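Local coordinates for protein probable GTPase engC (Thermotoga maritima, PDB 1U0L) that probably hydrolyses GTP slowly as a circularly permuted GTPase that assists late maturation of the small ribosomal subunit and helps release RbfA from it, at residues V16-N21 against I49-R54. Numbering follows the deposited sequence.
Sequences VSFHSN and IYVGDR
The phenyl ring of F18 meets I49, Y50 and V51 with its edge, not with a face: I49 CG2, Y50 C and V51 CA all lie near the ring plane. The rim from CE2 through CZ to CE1 and CD1 runs past I49, Y50 and V51 in turn. The methyl I49 CG2 reaches both CE2, at 3.8 Å, and CZ; F18 CZ also lies 3.8 Å from the backbone C of Y50, and CE1 packs against V51 CG2. A chi1 of -66° sets F18 CG anti to its own carbonyl carbon and beside the backbone N. The side chains of F18 and V51 pass one another pointing opposite ways. The two V51 methyls divide the work: CG2 lies at the CE1-CD1 side of the ring's edge, while CG1, anti to the backbone N (chi1 -169°), sits 3.5 Å from V16 O. The contact belongs to the N-terminal OB-fold domain, where the end of strand 11-19 packs against the loop leading into strand 54-58, away from the GDP and zinc sites. No hydrogen bond joins 16-21 to 49-54, and the touching parts run 117° apart; G52 nevertheless pairs through its backbone with V15, just before V16. I49 also reaches V23, I67 and V70 of the same sheet. The loop is shaped by a type II turn from Y50 to D53, with G52 at positive phi and D53 N bonded to Y50 O at 3.2 Å. D53 OD2 accepts Y50 N at 2.9 Å on the anti side of the carboxylate, tying down the backbone behind the F18 edge, and OD1 forms a salt bridge with R73.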
ATOM      1  N   VAL A  16       8.399 -15.424  -3.035  1.00 42.01           N
ATOM      2  CA  VAL A  16       8.556 -14.270  -3.904  1.00 41.18           C
ATOM      3  C   VAL A  16       7.843 -14.345  -5.247  1.00 42.41           C
ATOM      4  O   VAL A  16       7.696 -13.329  -5.929  1.00 42.32           O
ATOM      5  CB  VAL A  16      10.019 -14.006  -4.150  1.00 29.63           C
ATOM      6  CG1 VAL A  16      10.687 -13.545  -2.855  1.00 28.03           C
ATOM      7  CG2 VAL A  16      10.655 -15.268  -4.698  1.00 28.88           C
ATOM      8  N   SER A  17       7.414 -15.536  -5.638  1.00 32.96           N
ATOM      9  CA  SER A  17       6.688 -15.676  -6.896  1.00 34.82           C
ATOM     10  C   SER A  17       6.227 -17.104  -7.113  1.00 36.32           C
ATOM     11  O   SER A  17       6.650 -18.016  -6.408  1.00 35.33           O
ATOM     12  CB  SER A  17       7.559 -15.245  -8.079  1.00 36.05           C
ATOM     13  OG  SER A  17       8.544 -16.220  -8.358  1.00 35.75           O
ATOM     14  N   PHE A  18       5.343 -17.284  -8.090  1.00 46.66           N
ATOM     15  CA  PHE A  18       4.831 -18.603  -8.422  1.00 50.33           C
ATOM     16  C   PHE A  18       5.153 -18.949  -9.873  1.00 52.88           C
ATOM     17  O   PHE A  18       4.540 -18.443 -10.806  1.00 52.86           O
ATOM     18  CB  PHE A  18       3.336 -18.650  -8.144  1.00 45.37           C
ATOM     19  CG  PHE A  18       3.006 -18.521  -6.691  1.00 45.40           C
ATOM     20  CD1 PHE A  18       3.288 -17.349  -6.006  1.00 46.09           C
ATOM     21  CD2 PHE A  18       2.447 -19.582  -5.995  1.00 46.77           C
ATOM     22  CE1 PHE A  18       3.021 -17.234  -4.646  1.00 45.88           C
ATOM     23  CE2 PHE A  18       2.174 -19.479  -4.634  1.00 47.20           C
ATOM     24  CZ  PHE A  18       2.463 -18.300  -3.959  1.00 46.86           C
ATOM     25  N   HIS A  19       6.137 -19.825 -10.037  1.00 75.31           N
ATOM     26  CA  HIS A  19       6.614 -20.256 -11.345  1.00 78.47           C
ATOM     27  C   HIS A  19       6.241 -21.725 -11.627  1.00 79.38           C
ATOM     28  O   HIS A  19       6.123 -22.531 -10.704  1.00 78.55           O
ATOM     29  CB  HIS A  19       8.136 -20.066 -11.375  1.00 86.00           C
ATOM     30  CG  HIS A  19       8.731 -20.067 -12.746  1.00 90.03           C
ATOM     31  ND1 HIS A  19       8.682 -21.161 -13.581  1.00 92.00           N
ATOM     32  CD2 HIS A  19       9.407 -19.108 -13.421  1.00 91.92           C
ATOM     33  CE1 HIS A  19       9.300 -20.878 -14.713  1.00 93.61           C
ATOM     34  NE2 HIS A  19       9.751 -19.638 -14.641  1.00 93.76           N
ATOM     35  N   SER A  20       6.058 -22.056 -12.904  1.00 67.15           N
ATOM     36  CA  SER A  20       5.702 -23.413 -13.351  1.00 66.66           C
ATOM     37  C   SER A  20       4.870 -24.262 -12.380  1.00 67.73           C
ATOM     38  O   SER A  20       5.197 -25.422 -12.105  1.00 65.97           O
ATOM     39  CB  SER A  20       6.966 -24.203 -13.775  1.00 39.52           C
ATOM     40  OG  SER A  20       8.180 -23.539 -13.427  1.00 34.72           O
ATOM     41  N   ASN A  21       3.785 -23.675 -11.881  1.00 82.49           N
ATOM     42  CA  ASN A  21       2.869 -24.343 -10.955  1.00 82.55           C
ATOM     43  C   ASN A  21       3.576 -24.773  -9.665  1.00 82.48           C
ATOM     44  O   ASN A  21       3.250 -25.803  -9.077  1.00 81.90           O
ATOM     45  CB  ASN A  21       2.233 -25.550 -11.657  1.00 56.35           C
ATOM     46  CG  ASN A  21       0.862 -25.909 -11.103  1.00 56.88           C
ATOM     47  OD1 ASN A  21       0.123 -26.690 -11.705  1.00 55.95           O
ATOM     48  ND2 ASN A  21       0.521 -25.348  -9.952  1.00 57.23           N
ATOM     49  N   ILE A  49      -1.257 -20.353   0.516  1.00 46.99           N
ATOM     50  CA  ILE A  49       0.010 -19.645   0.542  1.00 41.49           C
ATOM     51  C   ILE A  49       0.026 -18.554  -0.521  1.00 39.48           C
ATOM     52  O   ILE A  49      -0.549 -18.716  -1.600  1.00 41.25           O
ATOM     53  CB  ILE A  49       1.183 -20.610   0.320  1.00 37.53           C
ATOM     54  CG1 ILE A  49       2.461 -20.012   0.908  1.00 38.31           C
ATOM     55  CG2 ILE A  49       1.387 -20.871  -1.163  1.00 34.40           C
ATOM     56  CD1 ILE A  49       3.653 -20.962   0.893  1.00 37.68           C
ATOM     57  N   TYR A  50       0.685 -17.439  -0.223  1.00 31.41           N
ATOM     58  CA  TYR A  50       0.728 -16.318  -1.154  1.00 26.21           C
ATOM     59  C   TYR A  50       2.109 -15.684  -1.275  1.00 24.51           C
ATOM     60  O   TYR A  50       3.033 -16.022  -0.548  1.00 22.12           O
ATOM     61  CB  TYR A  50      -0.276 -15.249  -0.706  1.00 29.84           C
ATOM     62  CG  TYR A  50      -1.713 -15.725  -0.666  1.00 28.55           C
ATOM     63  CD1 TYR A  50      -2.366 -15.951   0.548  1.00 28.58           C
ATOM     64  CD2 TYR A  50      -2.413 -15.979  -1.847  1.00 27.72           C
ATOM     65  CE1 TYR A  50      -3.683 -16.422   0.581  1.00 29.74           C
ATOM     66  CE2 TYR A  50      -3.721 -16.448  -1.829  1.00 28.10           C
ATOM     67  CZ  TYR A  50      -4.356 -16.671  -0.618  1.00 30.40           C
ATOM     68  OH  TYR A  50      -5.657 -17.150  -0.616  1.00 31.06           O
ATOM     69  N   VAL A  51       2.244 -14.758  -2.218  1.00 26.28           N
ATOM     70  CA  VAL A  51       3.503 -14.055  -2.400  1.00 24.21           C
ATOM     71  C   VAL A  51       3.653 -13.150  -1.168  1.00 23.22           C
ATOM     72  O   VAL A  51       2.704 -12.468  -0.748  1.00 20.33           O
ATOM     73  CB  VAL A  51       3.467 -13.181  -3.671  1.00 40.69           C
ATOM     74  CG1 VAL A  51       4.855 -12.671  -3.995  1.00 40.32           C
ATOM     75  CG2 VAL A  51       2.894 -13.967  -4.829  1.00 40.56           C
ATOM     76  N   GLY A  52       4.841 -13.142  -0.585  1.00 29.72           N
ATOM     77  CA  GLY A  52       5.054 -12.312   0.584  1.00 31.91           C
ATOM     78  C   GLY A  52       4.896 -13.104   1.866  1.00 33.02           C
ATOM     79  O   GLY A  52       5.121 -12.580   2.965  1.00 32.61           O
ATOM     80  N   ASP A  53       4.498 -14.367   1.725  1.00 30.50           N
ATOM     81  CA  ASP A  53       4.321 -15.239   2.874  1.00 31.38           C
ATOM     82  C   ASP A  53       5.656 -15.754   3.338  1.00 33.33           C
ATOM     83  O   ASP A  53       6.499 -16.121   2.516  1.00 34.54           O
ATOM     84  CB  ASP A  53       3.420 -16.421   2.540  1.00 29.69           C
ATOM     85  CG  ASP A  53       2.036 -16.257   3.117  1.00 30.17           C
ATOM     86  OD1 ASP A  53       1.925 -15.570   4.158  1.00 32.43           O
ATOM     87  OD2 ASP A  53       1.066 -16.810   2.553  1.00 29.52           O
ATOM     88  N   ARG A  54       5.853 -15.753   4.654  1.00 30.34           N
ATOM     89  CA  ARG A  54       7.090 -16.241   5.245  1.00 32.32           C
ATOM     90  C   ARG A  54       6.918 -17.745   5.435  1.00 32.16           C
ATOM     91  O   ARG A  54       5.884 -18.196   5.940  1.00 32.05           O
ATOM     92  CB  ARG A  54       7.323 -15.574   6.593  1.00 59.88           C
ATOM     93  CG  ARG A  54       8.607 -14.782   6.665  1.00 68.29           C
ATOM     94  CD  ARG A  54       8.499 -13.484   5.900  1.00 74.24           C
ATOM     95  NE  ARG A  54       9.715 -12.682   6.004  1.00 79.22           N
ATOM     96  CZ  ARG A  54       9.765 -11.379   5.744  1.00 82.80           C
ATOM     97  NH1 ARG A  54       8.663 -10.738   5.369  1.00 83.36           N
ATOM     98  NH2 ARG A  54      10.910 -10.719   5.860  1.00 83.54           N
TER